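Local coordinates for ethanolamine utilization protein EutN/carboxysome structural protein Ccml (Halothece sp., PDB 6OWG), which probably assembles into the pentamers that close the vertices of a carboxysome-type bacterial microcompartment shell, at residues T20-L25 with R72-M77; Q28-D31 with E35-P38; V42-V47 with E67-R72. One frame throughout, in Å; residues are numbered along the deposited sequence.

Interaction 1 of 3, residues T20-L25 with R72-M77; sequences TGVKLL and RPLDAM
Val-22 and Leu-74 form the apolar half of this contact. Their side chains meet end to end, CG1 of Val-22 lying 3.9 Å from CD2 of Leu-74. CG1 is anti to the backbone N (chi1 172°) and goes to the leucine. CG2 sits beside the backbone N and goes to Arg-72. There it packs 3.8 Å from both CD and NH2 of Arg-72, the two side chains running antiparallel alongside each other. Met-1 of a second subunit also packs on Leu-74.

The polar half is slight. NH2 of Arg-72 gives a weak hydrogen bond to the carbonyl O of Thr-20, at 3.3 Å with an N-H...O angle of 132°. The arginine chain is extended from CG to NE, which carries the guanidinium across to the loop. The same NH2 makes another weak bond to Ser-18 O, while NE is held by Tyr-68 O. The guanidinium thus links two loops through backbone carbonyls.

The backbones stay well apart, with 9.2 Å between the CA atoms of Val-22 and Arg-72. Arg-72 and Leu-74, the two residues that meet Val-22, flank an inverse gamma turn centred on Pro-73, closed by Leu-74 N bonding to Arg-72 O. The contact is loop packing between the lead-ins to strands 24-30 and 76-81. Ala-44, at the end of strand 39-44, lies against both Val-22 and Leu-74.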
loop_
_atom_site.group_PDB
_atom_site.type_symbol
_atom_site.label_atom_id
_atom_site.label_comp_id
_atom_site.label_asym_id
_atom_site.label_seq_id
_atom_site.Cartn_x
_atom_site.Cartn_y
_atom_site.Cartn_z
ATOM N N THR D 20 38.632 0.853 89.773
ATOM C CA THR D 20 38.974 2.265 89.863
ATOM C C THR D 20 37.721 3.105 90.076
ATOM O O THR D 20 36.721 2.951 89.370
ATOM C CB THR D 20 39.703 2.709 88.594
ATOM O OG1 THR D 20 40.858 1.886 88.396
ATOM C CG2 THR D 20 40.152 4.157 88.699
ATOM N N GLY D 21 37.778 3.999 91.061
ATOM C CA GLY D 21 36.642 4.813 91.420
ATOM C C GLY D 21 35.725 4.197 92.448
ATOM O O GLY D 21 34.772 4.857 92.880
ATOM N N VAL D 22 35.985 2.961 92.857
ATOM C CA VAL D 22 35.185 2.265 93.854
ATOM C C VAL D 22 35.690 2.675 95.228
ATOM O O VAL D 22 36.860 2.452 95.563
ATOM C CB VAL D 22 35.261 0.742 93.664
ATOM C CG1 VAL D 22 34.595 0.033 94.817
ATOM C CG2 VAL D 22 34.619 0.342 92.351
ATOM N N LYS D 23 34.816 3.289 96.018
ATOM C CA LYS D 23 35.155 3.696 97.374
ATOM C C LYS D 23 34.991 2.504 98.306
ATOM O O LYS D 23 33.910 1.916 98.382
ATOM C CB LYS D 23 34.269 4.860 97.805
ATOM C CG LYS D 23 34.265 5.141 99.290
ATOM C CD LYS D 23 33.168 6.126 99.637
ATOM C CE LYS D 23 33.054 6.321 101.134
ATOM N NZ LYS D 23 31.860 7.125 101.500
ATOM N N LEU D 24 36.060 2.146 99.009
ATOM C CA LEU D 24 36.103 0.941 99.825
ATOM C C LEU D 24 36.028 1.309 101.296
ATOM O O LEU D 24 36.901 2.015 101.810
ATOM C CB LEU D 24 37.377 0.146 99.545
ATOM C CG LEU D 24 37.637 -0.148 98.072
ATOM C CD1 LEU D 24 39.091 -0.488 97.852
ATOM C CD2 LEU D 24 36.746 -1.271 97.606
ATOM N N LEU D 25 34.995 0.824 101.968
ATOM C CA LEU D 25 34.774 1.084 103.380
ATOM C C LEU D 25 35.009 -0.177 104.194
ATOM O O LEU D 25 34.551 -1.263 103.847
ATOM C CB LEU D 25 33.351 1.595 103.620
ATOM C CG LEU D 25 33.027 3.037 103.252
ATOM C CD1 LEU D 25 31.651 3.366 103.755
ATOM C CD2 LEU D 25 34.050 3.972 103.851
ATOM N N ARG D 72 32.180 -5.285 87.645
ATOM C CA ARG D 72 33.175 -5.002 88.662
ATOM C C ARG D 72 33.291 -6.169 89.630
ATOM O O ARG D 72 32.279 -6.750 90.025
ATOM C CB ARG D 72 32.809 -3.738 89.436
ATOM C CG ARG D 72 32.776 -2.489 88.594
ATOM C CD ARG D 72 32.720 -1.257 89.468
ATOM N NE ARG D 72 32.574 -0.039 88.681
ATOM C CZ ARG D 72 33.590 0.718 88.285
ATOM N NH1 ARG D 72 33.366 1.809 87.570
ATOM N NH2 ARG D 72 34.830 0.383 88.604
ATOM N N PRO D 73 34.501 -6.535 90.034
ATOM C CA PRO D 73 34.696 -7.687 90.935
ATOM C C PRO D 73 34.402 -7.347 92.392
ATOM O O PRO D 73 35.278 -7.294 93.258
ATOM C CB PRO D 73 36.165 -8.037 90.691
ATOM C CG PRO D 73 36.795 -6.746 90.365
ATOM C CD PRO D 73 35.782 -5.952 89.608
ATOM N N LEU D 74 33.125 -7.123 92.683
ATOM C CA LEU D 74 32.670 -6.712 94.003
ATOM C C LEU D 74 31.727 -7.765 94.559
ATOM O O LEU D 74 30.840 -8.246 93.847
ATOM C CB LEU D 74 31.964 -5.358 93.935
ATOM C CG LEU D 74 32.808 -4.191 93.430
ATOM C CD1 LEU D 74 31.920 -3.046 93.036
ATOM C CD2 LEU D 74 33.778 -3.754 94.494
ATOM N N ASP D 75 31.919 -8.125 95.827
ATOM C CA ASP D 75 31.045 -9.077 96.500
ATOM C C ASP D 75 30.414 -8.497 97.757
ATOM O O ASP D 75 29.843 -9.247 98.553
ATOM C CB ASP D 75 31.806 -10.364 96.835
ATOM C CG ASP D 75 32.906 -10.146 97.848
ATOM O OD1 ASP D 75 33.495 -9.054 97.850
ATOM O OD2 ASP D 75 33.187 -11.065 98.641
ATOM N N ALA D 76 30.504 -7.185 97.953
ATOM C CA ALA D 76 29.906 -6.516 99.096
ATOM C C ALA D 76 29.681 -5.062 98.720
ATOM O O ALA D 76 30.504 -4.467 98.023
ATOM C CB ALA D 76 30.792 -6.619 100.340
ATOM N N MET D 77 28.567 -4.501 99.181
ATOM C CA MET D 77 28.179 -3.155 98.786
ATOM C C MET D 77 27.234 -2.579 99.825
ATOM O O MET D 77 26.276 -3.241 100.220
ATOM C CB MET D 77 27.506 -3.167 97.412
ATOM C CG MET D 77 26.940 -1.841 96.981
ATOM S SD MET D 77 26.606 -1.785 95.222
ATOM C CE MET D 77 25.019 -2.594 95.159
#

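Interaction 2 of 3, residues Q28-D31 with E35-P38; sequences QFID and ELLP
Phe-29 and Leu-37 join the two backbones: Leu-37 N gives a hydrogen bond of 2.7 Å to Phe-29 O. Leu-37 also lays CD2 against CB of Asp-31, 3.8 Å away. Nearer the turn, Asp-31 N bonds to Glu-35 O at 2.8 Å. Between these two backbone bonds, Ile-30 and Leu-36 face each other as an antiparallel non-hydrogen-bonded pair. Their side chains lie on one face of the sheet and meet through CG2 of Ile-30 and CD2 of Leu-36, 3.7 Å apart.

Gln-28 adds a side-chain bond. NE2 donates to Leu-37 O at 2.8 Å, with an N-H...O angle of 158°. The oxygen lies near the plane of the glutamine amide, but the donor stands above the plane of the leucine carbonyl. CG of Gln-28 is anti to the backbone N (chi1 -167°), and the extended chain beyond it spans the gap. On the way it crosses Leu-36 at about a right angle, its amide beside CB and CD2 of that leucine.

The contact is a beta hairpin, made by the end of strand 24-30 and the short strand 36-37. Its loop is gathered round Asp-31. OD1 of Asp-31 accepts from Glu-35 N, although the modelled separation is too short to be trusted. It also takes weak bonds from the backbone N of Asn-33 and Gly-34.

Farther out, Phe-29 and Ile-30 pack on strands 2-11 and 54-59. Ile-30 O also has a weak bond from the Tyr-40 hydroxyl of a third subunit.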
loop_
_atom_site.group_PDB
_atom_site.type_symbol
_atom_site.label_atom_id
_atom_site.label_comp_id
_atom_site.label_asym_id
_atom_site.label_seq_id
_atom_site.Cartn_x
_atom_site.Cartn_y
_atom_site.Cartn_z
ATOM N N GLN D 28 32.565 -2.976 110.225
ATOM C CA GLN D 28 32.431 -4.019 111.231
ATOM C C GLN D 28 30.957 -4.345 111.415
ATOM O O GLN D 28 30.125 -3.440 111.510
ATOM C CB GLN D 28 33.043 -3.594 112.562
ATOM C CG GLN D 28 33.221 -4.734 113.538
ATOM C CD GLN D 28 33.778 -4.281 114.862
ATOM O OE1 GLN D 28 34.096 -3.107 115.045
ATOM N NE2 GLN D 28 33.897 -5.208 115.802
ATOM N N PHE D 29 30.642 -5.633 111.467
ATOM C CA PHE D 29 29.259 -6.055 111.610
ATOM C C PHE D 29 28.777 -5.852 113.038
ATOM O O PHE D 29 29.519 -6.057 114.000
ATOM C CB PHE D 29 29.106 -7.516 111.204
ATOM C CG PHE D 29 29.251 -7.745 109.736
ATOM C CD1 PHE D 29 28.385 -7.145 108.845
ATOM C CD2 PHE D 29 30.259 -8.550 109.242
ATOM C CE1 PHE D 29 28.522 -7.349 107.490
ATOM C CE2 PHE D 29 30.395 -8.757 107.885
ATOM C CZ PHE D 29 29.523 -8.155 107.012
ATOM N N ILE D 30 27.529 -5.429 113.165
ATOM C CA ILE D 30 26.865 -5.251 114.448
ATOM C C ILE D 30 25.732 -6.257 114.523
ATOM O O ILE D 30 25.155 -6.630 113.501
ATOM C CB ILE D 30 26.340 -3.812 114.615
ATOM C CG1 ILE D 30 25.576 -3.406 113.366
ATOM C CG2 ILE D 30 27.476 -2.851 114.857
ATOM C CD1 ILE D 30 24.989 -2.077 113.426
ATOM N N ASP D 31 25.411 -6.702 115.734
ATOM C CA ASP D 31 24.397 -7.736 115.872
ATOM C C ASP D 31 22.996 -7.126 115.858
ATOM O O ASP D 31 22.804 -5.935 115.599
ATOM C CB ASP D 31 24.648 -8.574 117.129
ATOM C CG ASP D 31 24.629 -7.760 118.420
ATOM O OD1 ASP D 31 24.499 -6.520 118.387
ATOM O OD2 ASP D 31 24.752 -8.380 119.495
ATOM N N GLU D 35 25.459 -4.508 119.362
ATOM C CA GLU D 35 26.841 -4.658 119.793
ATOM C C GLU D 35 27.713 -5.074 118.617
ATOM O O GLU D 35 27.250 -5.719 117.676
ATOM C CB GLU D 35 26.948 -5.698 120.909
ATOM C CG GLU D 35 26.224 -5.319 122.192
ATOM C CD GLU D 35 26.868 -4.149 122.914
ATOM O OE1 GLU D 35 28.108 -4.011 122.850
ATOM O OE2 GLU D 35 26.129 -3.365 123.548
ATOM N N LEU D 36 28.988 -4.700 118.683
ATOM C CA LEU D 36 29.914 -4.961 117.589
ATOM C C LEU D 36 30.321 -6.429 117.575
ATOM O O LEU D 36 30.812 -6.956 118.577
ATOM C CB LEU D 36 31.145 -4.070 117.718
ATOM C CG LEU D 36 30.957 -2.577 117.446
ATOM C CD1 LEU D 36 32.040 -1.773 118.141
ATOM C CD2 LEU D 36 30.968 -2.297 115.959
ATOM N N LEU D 37 30.117 -7.085 116.441
ATOM C CA LEU D 37 30.556 -8.457 116.256
ATOM C C LEU D 37 32.024 -8.487 115.838
ATOM O O LEU D 37 32.510 -7.557 115.190
ATOM C CB LEU D 37 29.708 -9.147 115.192
ATOM C CG LEU D 37 28.219 -9.289 115.489
ATOM C CD1 LEU D 37 27.480 -9.768 114.258
ATOM C CD2 LEU D 37 28.017 -10.246 116.643
ATOM N N PRO D 38 32.761 -9.553 116.187
ATOM C CA PRO D 38 34.144 -9.703 115.694
ATOM C C PRO D 38 34.199 -10.242 114.267
ATOM O O PRO D 38 34.773 -11.297 113.989
ATOM C CB PRO D 38 34.748 -10.672 116.716
ATOM C CG PRO D 38 33.605 -11.521 117.115
ATOM C CD PRO D 38 32.414 -10.606 117.158
#

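Interaction 3 of 3, residues V42-V47 with E67-R72; sequences VAADPV and EYHQNR
Pro-46 meets two rings of the loop 67-72, each in a different way. Toward Tyr-68 it presents CB, which comes in at the edge of the ring, close to its plane. This carbon is 3.4 Å from the tyrosine OH and 3.8 Å from CE2 of Tyr-68. Toward His-69 it presents CG, 3.5 Å from CE1 of that ring. The approach is slanted, and the two side chains run askew.

Ala-44 meets the same carbon. Its CB lies 3.6 Å from CE1 of His-69, so the tip of the imidazole touches both residues. The two aromatic rings also lean on one another. CE2 of Tyr-68 stands 4.0 Å above one face of the His-69 ring, set off toward the rim. In turn, NE2 of His-69 lies in the plane of the tyrosine, at its edge.

CG of Tyr-68 stands between its backbone N and carbonyl carbon (chi1 38°), which helps to bring the edge of the ring to the His-69 face. NE of Arg-72 bonds to Tyr-68 O at 2.8 Å and ties the last residue of the type I turn 69-72 back to the residue just before the turn. Met-77 packs on Pro-46 and His-69, and Leu-16 of a third subunit on Pro-46 and Tyr-68. This is buried packing of the loop 67-72 on the end of strand 39-44 and the loop that follows it, within the small OB-type beta fold of the EutN/CcmL family.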
loop_
_atom_site.group_PDB
_atom_site.type_symbol
_atom_site.label_atom_id
_atom_site.label_comp_id
_atom_site.label_asym_id
_atom_site.label_seq_id
_atom_site.Cartn_x
_atom_site.Cartn_y
_atom_site.Cartn_z
ATOM N N VAL D 42 34.866 -5.479 103.721
ATOM C CA VAL D 42 35.231 -4.330 102.906
ATOM C C VAL D 42 34.227 -4.264 101.769
ATOM O O VAL D 42 34.096 -5.217 100.993
ATOM C CB VAL D 42 36.673 -4.422 102.386
ATOM C CG1 VAL D 42 36.983 -3.235 101.494
ATOM C CG2 VAL D 42 37.651 -4.486 103.545
ATOM N N ALA D 43 33.503 -3.154 101.678
ATOM C CA ALA D 43 32.398 -3.039 100.743
ATOM C C ALA D 43 32.520 -1.769 99.921
ATOM O O ALA D 43 33.089 -0.771 100.365
ATOM C CB ALA D 43 31.055 -3.043 101.467
ATOM N N ALA D 44 31.983 -1.830 98.706
ATOM C CA ALA D 44 31.797 -0.639 97.896
ATOM C C ALA D 44 30.716 0.241 98.507
ATOM O O ALA D 44 29.781 -0.240 99.148
ATOM C CB ALA D 44 31.419 -1.020 96.468
ATOM N N ASP D 45 30.850 1.550 98.304
ATOM C CA ASP D 45 29.978 2.538 98.935
ATOM C C ASP D 45 29.431 3.498 97.885
ATOM O O ASP D 45 29.990 4.585 97.674
ATOM C CB ASP D 45 30.729 3.290 100.028
ATOM C CG ASP D 45 29.829 4.186 100.836
ATOM O OD1 ASP D 45 29.074 3.660 101.676
ATOM O OD2 ASP D 45 29.882 5.415 100.643
ATOM N N PRO D 46 28.342 3.135 97.203
ATOM C CA PRO D 46 27.693 4.107 96.313
ATOM C C PRO D 46 26.849 5.116 97.067
ATOM O O PRO D 46 26.778 6.281 96.662
ATOM C CB PRO D 46 26.826 3.229 95.398
ATOM C CG PRO D 46 27.187 1.818 95.726
ATOM C CD PRO D 46 27.699 1.819 97.115
ATOM N N VAL D 47 26.198 4.694 98.144
ATOM C CA VAL D 47 25.445 5.576 99.023
ATOM C C VAL D 47 26.443 6.155 100.012
ATOM O O VAL D 47 26.981 5.416 100.842
ATOM C CB VAL D 47 24.328 4.814 99.751
ATOM C CG1 VAL D 47 23.547 5.741 100.650
ATOM C CG2 VAL D 47 23.427 4.118 98.758
ATOM N N GLU D 67 24.006 -1.138 88.389
ATOM C CA GLU D 67 24.210 -0.745 86.985
ATOM C C GLU D 67 25.491 0.049 86.713
ATOM O O GLU D 67 25.772 0.378 85.558
ATOM C CB GLU D 67 23.004 0.012 86.378
ATOM C CG GLU D 67 22.838 1.519 86.631
ATOM C CD GLU D 67 21.788 1.856 87.683
ATOM O OE1 GLU D 67 21.287 0.937 88.365
ATOM O OE2 GLU D 67 21.473 3.054 87.837
ATOM N N TYR D 68 26.283 0.354 87.741
ATOM C CA TYR D 68 27.655 0.788 87.529
ATOM C C TYR D 68 28.657 -0.091 88.260
ATOM O O TYR D 68 29.856 0.203 88.230
ATOM C CB TYR D 68 27.852 2.251 87.939
ATOM C CG TYR D 68 27.101 2.698 89.172
ATOM C CD1 TYR D 68 25.918 3.418 89.061
ATOM C CD2 TYR D 68 27.585 2.422 90.445
ATOM C CE1 TYR D 68 25.229 3.838 90.181
ATOM C CE2 TYR D 68 26.904 2.840 91.574
ATOM C CZ TYR D 68 25.726 3.547 91.434
ATOM O OH TYR D 68 25.041 3.965 92.549
ATOM N N HIS D 69 28.192 -1.154 88.915
ATOM C CA HIS D 69 29.049 -2.178 89.492
ATOM C C HIS D 69 28.897 -3.511 88.777
ATOM O O HIS D 69 29.251 -4.547 89.342
ATOM C CB HIS D 69 28.743 -2.358 90.977
ATOM C CG HIS D 69 29.179 -1.215 91.836
ATOM N ND1 HIS D 69 28.822 -1.108 93.162
ATOM C CD2 HIS D 69 29.953 -0.137 91.566
ATOM C CE1 HIS D 69 29.354 -0.012 93.671
ATOM N NE2 HIS D 69 30.043 0.597 92.723
ATOM N N GLN D 70 28.388 -3.502 87.541
ATOM C CA GLN D 70 27.873 -4.722 86.921
ATOM C C GLN D 70 28.984 -5.683 86.524
ATOM O O GLN D 70 28.856 -6.898 86.711
ATOM C CB GLN D 70 27.024 -4.368 85.703
ATOM C CG GLN D 70 25.566 -4.128 86.021
ATOM C CD GLN D 70 24.751 -3.820 84.783
ATOM O OE1 GLN D 70 25.300 -3.599 83.705
ATOM N NE2 GLN D 70 23.432 -3.808 84.930
ATOM N N ASN D 71 30.074 -5.170 85.968
ATOM C CA ASN D 71 31.190 -6.004 85.549
ATOM C C ASN D 71 32.406 -5.793 86.441
ATOM O O ASN D 71 33.537 -6.085 86.047
ATOM C CB ASN D 71 31.528 -5.735 84.085
ATOM C CG ASN D 71 30.328 -5.911 83.174
ATOM O OD1 ASN D 71 29.663 -6.947 83.200
ATOM N ND2 ASN D 71 30.039 -4.895 82.373
ATOM N N ARG D 72 32.180 -5.285 87.645
ATOM C CA ARG D 72 33.175 -5.002 88.662
ATOM C C ARG D 72 33.291 -6.169 89.630
ATOM O O ARG D 72 32.279 -6.750 90.025
ATOM C CB ARG D 72 32.809 -3.738 89.436
ATOM C CG ARG D 72 32.776 -2.489 88.594
ATOM C CD ARG D 72 32.720 -1.257 89.468
ATOM N NE ARG D 72 32.574 -0.039 88.681
ATOM C CZ ARG D 72 33.590 0.718 88.285
ATOM N NH1 ARG D 72 33.366 1.809 87.570
ATOM N NH2 ARG D 72 34.830 0.383 88.604
#

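From the N terminus, the chain passes through strand 2-11 and reaches 20-25, where the long loop closed by interaction 1 opens. Interactions 2 and 3 both nest inside it, in series. Interaction 2 closes the tight hairpin from strand 24-30 into strand 36-37. Interaction 3 opens at 42-47, on strand 39-44, and closes at 67-72, where interaction 1 also begins its second segment; Arg-72 belongs to both. The centres of interactions 1 and 3 are only about 5 Å apart, and a Lys-23 to Asp-45 salt bridge joins them. Interaction 2 lies beyond the chain's centre, its own centre about 21 Å from that of interaction 1, at the far end of strand 24-30.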